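Local coordinates for oligogalacturonate lyase (Vibrio parahaemolyticus RIMD 2210633, PDB 3C5M), which binds a manganese ion and probably cleaves oligogalacturonides, short fragments of pectin, by lyase chemistry, at residues A[358-370]-A[374-386]. Sequence-based numbering, arbitrary orientation.
Sequences FTPNDDGVLFTSD and VPAIYIADVPESY
Phe367 lies across Tyr378, with CB of Tyr378 over one face of the phenylalanine ring, 4.0 Å from its centroid. The two ring planes are nearly parallel (18°) but displaced, so there is little face-to-face stacking. Ala380 CB meets the edge of the Phe367 ring at CE2 (3.8 Å). The ring reaches over the neighbouring strand because CG of Phe367 sits between its backbone N and carbonyl carbon (chi1 66°). Ser369 CB lies 3.8 Å from Tyr378 CE1. Further along this face, Val365 CG2 touches Val382 CG2. On the other face, one methyl of Leu366, CD1, touches both Ile377 CG2 and Ile379 CG1 (3.5 Å to the latter).

Six backbone hydrogen bonds join strands 364-369 and 376-381 through the pairs Val365-Ala380, Phe367-Tyr378 and Ser369-Ala376. Tyr378 N to Phe367 O is nearly straight (2.9 Å, 178°). Past the strand, Val382 N still reaches Asp363 O at 2.8 Å, but from above the carbonyl plane. At the polar edge, Tyr378 OH is hydrogen-bonded to Glu372 OE2 in the connecting loop, and Ser369 OG to His338 O. The side chain of Thr368 comes within about 6 Å of those of the manganese ligands His353 and His355, without touching the metal. The pair is an antiparallel beta hairpin within one blade of the seven-bladed beta-propeller. Strand 22-25, from the N-terminal part of the chain, pairs with strand 376-381, the ring-closing "velcro" of such folds.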
ATOM      1  N   PHE A 358      -1.295  10.816  -0.943  1.00 25.22           N
ATOM      2  CA  PHE A 358      -1.082  12.251  -0.813  1.00 32.02           C
ATOM      3  C   PHE A 358       0.384  12.580  -0.588  1.00 32.56           C
ATOM      4  O   PHE A 358       1.141  11.766  -0.065  1.00 34.80           O
ATOM      5  CB  PHE A 358      -1.920  12.832   0.334  1.00 35.22           C
ATOM      6  CG  PHE A 358      -3.363  13.062  -0.022  1.00 31.18           C
ATOM      7  CD1 PHE A 358      -4.354  12.174   0.390  1.00 30.31           C
ATOM      8  CD2 PHE A 358      -3.730  14.163  -0.784  1.00 22.28           C
ATOM      9  CE1 PHE A 358      -5.684  12.388   0.046  1.00 20.99           C
ATOM     10  CE2 PHE A 358      -5.050  14.379  -1.130  1.00 16.96           C
ATOM     11  CZ  PHE A 358      -6.027  13.491  -0.715  1.00 29.80           C
ATOM     12  N   THR A 359       0.783  13.774  -1.001  1.00 34.79           N
ATOM     13  CA  THR A 359       2.156  14.213  -0.824  1.00 37.91           C
ATOM     14  C   THR A 359       2.236  14.628   0.648  1.00 39.97           C
ATOM     15  O   THR A 359       1.209  14.938   1.253  1.00 33.12           O
ATOM     16  CB  THR A 359       2.449  15.405  -1.735  1.00 35.71           C
ATOM     17  OG1 THR A 359       3.809  15.793  -1.580  1.00 51.35           O
ATOM     18  CG2 THR A 359       1.561  16.581  -1.371  1.00 39.01           C
ATOM     19  N   PRO A 360       3.446  14.641   1.243  1.00 43.66           N
ATOM     20  CA  PRO A 360       3.589  15.021   2.655  1.00 43.21           C
ATOM     21  C   PRO A 360       2.918  16.313   3.131  1.00 43.23           C
ATOM     22  O   PRO A 360       2.759  16.508   4.330  1.00 45.68           O
ATOM     23  CB  PRO A 360       5.109  15.021   2.872  1.00 32.67           C
ATOM     24  CG  PRO A 360       5.655  15.261   1.510  1.00 41.60           C
ATOM     25  CD  PRO A 360       4.768  14.411   0.639  1.00 45.54           C
ATOM     26  N   ASN A 361       2.503  17.186   2.222  1.00 46.38           N
ATOM     27  CA  ASN A 361       1.854  18.427   2.649  1.00 40.20           C
ATOM     28  C   ASN A 361       0.525  18.625   1.930  1.00 40.79           C
ATOM     29  O   ASN A 361      -0.052  19.714   1.978  1.00 30.19           O
ATOM     30  CB  ASN A 361       2.735  19.618   2.335  1.00 44.76           C
ATOM     31  CG  ASN A 361       2.882  19.810   0.858  1.00 50.27           C
ATOM     32  OD1 ASN A 361       2.577  20.882   0.327  1.00 59.21           O
ATOM     33  ND2 ASN A 361       3.325  18.748   0.162  1.00 51.19           N
ATOM     34  N   ASP A 362       0.069  17.587   1.233  1.00 40.44           N
ATOM     35  CA  ASP A 362      -1.206  17.615   0.522  1.00 40.46           C
ATOM     36  C   ASP A 362      -1.309  18.530  -0.687  1.00 37.36           C
ATOM     37  O   ASP A 362      -2.409  18.863  -1.122  1.00 37.18           O
ATOM     38  CB  ASP A 362      -2.316  17.973   1.498  1.00 42.84           C
ATOM     39  CG  ASP A 362      -2.336  17.066   2.679  1.00 47.67           C
ATOM     40  OD1 ASP A 362      -3.029  17.382   3.668  1.00 54.84           O
ATOM     41  OD2 ASP A 362      -1.644  16.030   2.617  1.00 54.14           O
ATOM     42  N   ASP A 363      -0.183  18.952  -1.236  1.00 38.80           N
ATOM     43  CA  ASP A 363      -0.273  19.811  -2.393  1.00 39.75           C
ATOM     44  C   ASP A 363      -0.363  18.961  -3.664  1.00 39.69           C
ATOM     45  O   ASP A 363      -0.620  19.475  -4.749  1.00 48.67           O
ATOM     46  CB  ASP A 363       0.924  20.768  -2.451  1.00 41.84           C
ATOM     47  CG  ASP A 363       2.241  20.041  -2.522  1.00 50.13           C
ATOM     48  OD1 ASP A 363       2.238  18.861  -2.938  1.00 61.42           O
ATOM     49  OD2 ASP A 363       3.279  20.646  -2.182  1.00 54.68           O
ATOM     50  N   GLY A 364      -0.167  17.658  -3.530  1.00 30.31           N
ATOM     51  CA  GLY A 364      -0.243  16.808  -4.698  1.00 35.22           C
ATOM     52  C   GLY A 364      -0.583  15.363  -4.397  1.00 34.34           C
ATOM     53  O   GLY A 364      -0.629  14.955  -3.237  1.00 35.63           O
ATOM     54  N   VAL A 365      -0.841  14.601  -5.456  1.00 28.71           N
ATOM     55  CA  VAL A 365      -1.166  13.197  -5.349  1.00 24.49           C
ATOM     56  C   VAL A 365      -0.254  12.459  -6.309  1.00 34.44           C
ATOM     57  O   VAL A 365      -0.208  12.771  -7.503  1.00 32.39           O
ATOM     58  CB  VAL A 365      -2.616  12.904  -5.740  1.00 24.82           C
ATOM     59  CG1 VAL A 365      -2.825  11.400  -5.855  1.00 30.58           C
ATOM     60  CG2 VAL A 365      -3.557  13.474  -4.702  1.00 29.47           C
ATOM     61  N   LEU A 366       0.477  11.488  -5.763  1.00 30.62           N
ATOM     62  CA  LEU A 366       1.419  10.663  -6.514  1.00 18.78           C
ATOM     63  C   LEU A 366       0.668   9.432  -6.923  1.00 22.85           C
ATOM     64  O   LEU A 366      -0.125   8.914  -6.144  1.00 21.19           O
ATOM     65  CB  LEU A 366       2.575  10.255  -5.614  1.00 18.51           C
ATOM     66  CG  LEU A 366       3.640   9.327  -6.164  1.00 22.74           C
ATOM     67  CD1 LEU A 366       4.599  10.128  -7.055  1.00 25.55           C
ATOM     68  CD2 LEU A 366       4.415   8.702  -5.000  1.00 15.42           C
ATOM     69  N   PHE A 367       0.915   8.963  -8.143  1.00 29.14           N
ATOM     70  CA  PHE A 367       0.241   7.768  -8.649  1.00 25.81           C
ATOM     71  C   PHE A 367       0.918   7.238  -9.899  1.00 29.83           C
ATOM     72  O   PHE A 367       1.712   7.942 -10.520  1.00 40.66           O
ATOM     73  CB  PHE A 367      -1.231   8.075  -8.934  1.00 35.24           C
ATOM     74  CG  PHE A 367      -1.451   9.045 -10.061  1.00 31.18           C
ATOM     75  CD1 PHE A 367      -1.572   8.596 -11.366  1.00 39.85           C
ATOM     76  CD2 PHE A 367      -1.558  10.401  -9.818  1.00 26.07           C
ATOM     77  CE1 PHE A 367      -1.800   9.485 -12.412  1.00 35.34           C
ATOM     78  CE2 PHE A 367      -1.786  11.296 -10.864  1.00 39.27           C
ATOM     79  CZ  PHE A 367      -1.907  10.834 -12.161  1.00 29.22           C
ATOM     80  N   THR A 368       0.613   5.993 -10.257  1.00 24.20           N
ATOM     81  CA  THR A 368       1.198   5.368 -11.443  1.00 30.49           C
ATOM     82  C   THR A 368       0.182   5.307 -12.567  1.00 33.47           C
ATOM     83  O   THR A 368      -1.017   5.267 -12.316  1.00 40.07           O
ATOM     84  CB  THR A 368       1.627   3.898 -11.192  1.00 27.46           C
ATOM     85  OG1 THR A 368       2.513   3.823 -10.070  1.00 35.26           O
ATOM     86  CG2 THR A 368       2.348   3.343 -12.419  1.00 22.74           C
ATOM     87  N   SER A 369       0.657   5.318 -13.808  1.00 34.35           N
ATOM     88  CA  SER A 369      -0.238   5.172 -14.953  1.00 40.76           C
ATOM     89  C   SER A 369       0.523   4.784 -16.205  1.00 39.76           C
ATOM     90  O   SER A 369       1.695   5.117 -16.349  1.00 51.23           O
ATOM     91  CB  SER A 369      -1.024   6.444 -15.239  1.00 28.93           C
ATOM     92  OG  SER A 369      -1.966   6.158 -16.264  1.00 25.54           O
ATOM     93  N   ASP A 370      -0.128   4.068 -17.110  1.00 39.18           N
ATOM     94  CA  ASP A 370       0.549   3.693 -18.345  1.00 46.62           C
ATOM     95  C   ASP A 370      -0.180   4.239 -19.561  1.00 44.35           C
ATOM     96  O   ASP A 370      -0.061   3.697 -20.655  1.00 49.31           O
ATOM     97  CB  ASP A 370       0.662   2.173 -18.464  1.00 47.18           C
ATOM     98  CG  ASP A 370      -0.691   1.480 -18.553  1.00 48.17           C
ATOM     99  OD1 ASP A 370      -0.704   0.235 -18.773  1.00 52.76           O
ATOM    100  OD2 ASP A 370      -1.729   2.165 -18.401  1.00 43.89           O
ATOM    101  N   VAL A 374       3.631   3.261 -21.363  1.00 48.14           N
ATOM    102  CA  VAL A 374       4.247   2.359 -20.409  1.00 48.80           C
ATOM    103  C   VAL A 374       4.027   2.928 -19.020  1.00 45.74           C
ATOM    104  O   VAL A 374       3.866   4.147 -18.861  1.00 44.40           O
ATOM    105  CB  VAL A 374       5.755   2.186 -20.676  1.00 43.99           C
ATOM    106  CG1 VAL A 374       6.573   2.903 -19.611  1.00 45.84           C
ATOM    107  CG2 VAL A 374       6.092   0.709 -20.709  1.00 53.59           C
ATOM    108  N   PRO A 375       3.995   2.053 -17.998  1.00 37.69           N
ATOM    109  CA  PRO A 375       3.789   2.548 -16.643  1.00 27.13           C
ATOM    110  C   PRO A 375       4.842   3.584 -16.253  1.00 32.88           C
ATOM    111  O   PRO A 375       6.056   3.379 -16.429  1.00 34.76           O
ATOM    112  CB  PRO A 375       3.837   1.278 -15.806  1.00 24.03           C
ATOM    113  CG  PRO A 375       4.700   0.375 -16.602  1.00 27.17           C
ATOM    114  CD  PRO A 375       4.220   0.597 -17.991  1.00 38.25           C
ATOM    115  N   ALA A 376       4.346   4.705 -15.738  1.00 29.63           N
ATOM    116  CA  ALA A 376       5.174   5.827 -15.313  1.00 32.73           C
ATOM    117  C   ALA A 376       4.567   6.489 -14.070  1.00 35.05           C
ATOM    118  O   ALA A 376       3.410   6.237 -13.709  1.00 35.46           O
ATOM    119  CB  ALA A 376       5.295   6.835 -16.440  1.00 25.39           C
ATOM    120  N   ILE A 377       5.348   7.358 -13.437  1.00 32.87           N
ATOM    121  CA  ILE A 377       4.930   8.025 -12.211  1.00 34.91           C
ATOM    122  C   ILE A 377       4.557   9.487 -12.416  1.00 35.02           C
ATOM    123  O   ILE A 377       5.313  10.251 -13.019  1.00 38.20           O
ATOM    124  CB  ILE A 377       6.058   7.935 -11.151  1.00 36.06           C
ATOM    125  CG1 ILE A 377       6.488   6.480 -10.981  1.00 37.90           C
ATOM    126  CG2 ILE A 377       5.577   8.441  -9.811  1.00 35.91           C
ATOM    127  CD1 ILE A 377       7.669   6.317 -10.074  1.00 44.14           C
ATOM    128  N   TYR A 378       3.393   9.875 -11.899  1.00 34.56           N
ATOM    129  CA  TYR A 378       2.909  11.254 -12.019  1.00 27.13           C
ATOM    130  C   TYR A 378       2.564  11.813 -10.657  1.00 22.79           C
ATOM    131  O   TYR A 378       2.371  11.072  -9.704  1.00 40.19           O
ATOM    132  CB  TYR A 378       1.638  11.313 -12.876  1.00 27.22           C
ATOM    133  CG  TYR A 378       1.772  10.749 -14.273  1.00 31.33           C
ATOM    134  CD1 TYR A 378       1.724   9.378 -14.501  1.00 29.47           C
ATOM    135  CD2 TYR A 378       1.980  11.591 -15.363  1.00 36.23           C
ATOM    136  CE1 TYR A 378       1.886   8.854 -15.779  1.00 43.35           C
ATOM    137  CE2 TYR A 378       2.142  11.077 -16.649  1.00 45.44           C
ATOM    138  CZ  TYR A 378       2.098   9.705 -16.849  1.00 46.27           C
ATOM    139  OH  TYR A 378       2.286   9.184 -18.115  1.00 53.09           O
ATOM    140  N   ILE A 379       2.496  13.130 -10.571  1.00 22.53           N
ATOM    141  CA  ILE A 379       2.101  13.793  -9.344  1.00 18.14           C
ATOM    142  C   ILE A 379       1.105  14.853  -9.784  1.00 30.75           C
ATOM    143  O   ILE A 379       1.458  15.795 -10.491  1.00 35.79           O
ATOM    144  CB  ILE A 379       3.281  14.486  -8.629  1.00 22.80           C
ATOM    145  CG1 ILE A 379       4.131  13.457  -7.894  1.00 27.38           C
ATOM    146  CG2 ILE A 379       2.757  15.506  -7.632  1.00 24.90           C
ATOM    147  CD1 ILE A 379       5.412  13.998  -7.370  1.00 10.37           C
ATOM    148  N   ALA A 380      -0.148  14.689  -9.380  1.00 33.40           N
ATOM    149  CA  ALA A 380      -1.179  15.644  -9.743  1.00 33.66           C
ATOM    150  C   ALA A 380      -1.308  16.704  -8.657  1.00 42.58           C
ATOM    151  O   ALA A 380      -1.417  16.381  -7.476  1.00 45.01           O
ATOM    152  CB  ALA A 380      -2.510  14.927  -9.934  1.00 29.34           C
ATOM    153  N   ASP A 381      -1.295  17.972  -9.059  1.00 47.37           N
ATOM    154  CA  ASP A 381      -1.445  19.074  -8.117  1.00 47.27           C
ATOM    155  C   ASP A 381      -2.812  18.965  -7.473  1.00 40.79           C
ATOM    156  O   ASP A 381      -3.698  18.319  -8.018  1.00 41.68           O
ATOM    157  CB  ASP A 381      -1.310  20.416  -8.846  1.00 52.33           C
ATOM    158  CG  ASP A 381       0.142  20.876  -8.965  1.00 65.70           C
ATOM    159  OD1 ASP A 381       1.031  20.043  -9.296  1.00 68.01           O
ATOM    160  OD2 ASP A 381       0.396  22.082  -8.738  1.00 65.28           O
ATOM    161  N   VAL A 382      -2.977  19.571  -6.305  1.00 37.64           N
ATOM    162  CA  VAL A 382      -4.266  19.540  -5.622  1.00 48.45           C
ATOM    163  C   VAL A 382      -4.600  20.924  -5.107  1.00 50.38           C
ATOM    164  O   VAL A 382      -4.268  21.274  -3.974  1.00 56.95           O
ATOM    165  CB  VAL A 382      -4.278  18.563  -4.426  1.00 39.22           C
ATOM    166  CG1 VAL A 382      -5.650  18.559  -3.776  1.00 32.12           C
ATOM    167  CG2 VAL A 382      -3.911  17.173  -4.891  1.00 38.37           C
ATOM    168  N   PRO A 383      -5.273  21.731  -5.935  1.00 50.67           N
ATOM    169  CA  PRO A 383      -5.664  23.094  -5.573  1.00 55.83           C
ATOM    170  C   PRO A 383      -6.435  23.167  -4.255  1.00 59.87           C
ATOM    171  O   PRO A 383      -6.981  22.170  -3.789  1.00 58.57           O
ATOM    172  CB  PRO A 383      -6.494  23.539  -6.775  1.00 57.67           C
ATOM    173  CG  PRO A 383      -7.035  22.254  -7.308  1.00 59.14           C
ATOM    174  CD  PRO A 383      -5.850  21.348  -7.231  1.00 47.34           C
ATOM    175  N   GLU A 384      -6.472  24.353  -3.657  1.00 61.74           N
ATOM    176  CA  GLU A 384      -7.156  24.532  -2.389  1.00 67.34           C
ATOM    177  C   GLU A 384      -8.637  24.201  -2.457  1.00 69.72           C
ATOM    178  O   GLU A 384      -9.234  23.787  -1.462  1.00 81.64           O
ATOM    179  CB  GLU A 384      -6.945  25.954  -1.877  1.00 74.08           C
ATOM    180  CG  GLU A 384      -5.474  26.271  -1.556  1.00 85.71           C
ATOM    181  CD  GLU A 384      -4.840  25.271  -0.581  1.00 89.65           C
ATOM    182  OE1 GLU A 384      -5.423  25.039   0.509  1.00 89.37           O
ATOM    183  OE2 GLU A 384      -3.758  24.727  -0.910  1.00 83.15           O
ATOM    184  N   SER A 385      -9.235  24.372  -3.626  1.00 64.52           N
ATOM    185  CA  SER A 385     -10.646  24.056  -3.796  1.00 61.37           C
ATOM    186  C   SER A 385     -10.813  22.547  -3.955  1.00 64.75           C
ATOM    187  O   SER A 385     -11.926  22.061  -4.136  1.00 64.24           O
ATOM    188  CB  SER A 385     -11.172  24.748  -5.042  1.00 62.80           C
ATOM    189  OG  SER A 385     -10.411  24.346  -6.168  1.00 47.52           O
ATOM    190  N   TYR A 386      -9.694  21.824  -3.887  1.00 69.74           N
ATOM    191  CA  TYR A 386      -9.642  20.365  -4.052  1.00 68.20           C
ATOM    192  C   TYR A 386     -10.235  19.962  -5.399  1.00 71.05           C
ATOM    193  O   TYR A 386     -10.944  18.962  -5.487  1.00 77.73           O
ATOM    194  CB  TYR A 386     -10.410  19.650  -2.931  1.00 51.91           C
ATOM    195  CG  TYR A 386     -10.282  20.299  -1.580  1.00 56.62           C
ATOM    196  CD1 TYR A 386      -9.032  20.611  -1.040  1.00 60.36           C
ATOM    197  CD2 TYR A 386     -11.415  20.650  -0.860  1.00 63.81           C
ATOM    198  CE1 TYR A 386      -8.924  21.267   0.183  1.00 55.90           C
ATOM    199  CE2 TYR A 386     -11.320  21.301   0.354  1.00 63.40           C
ATOM    200  CZ  TYR A 386     -10.080  21.611   0.870  1.00 62.54           C
ATOM    201  OH  TYR A 386     -10.026  22.285   2.065  1.00 64.53           O
TER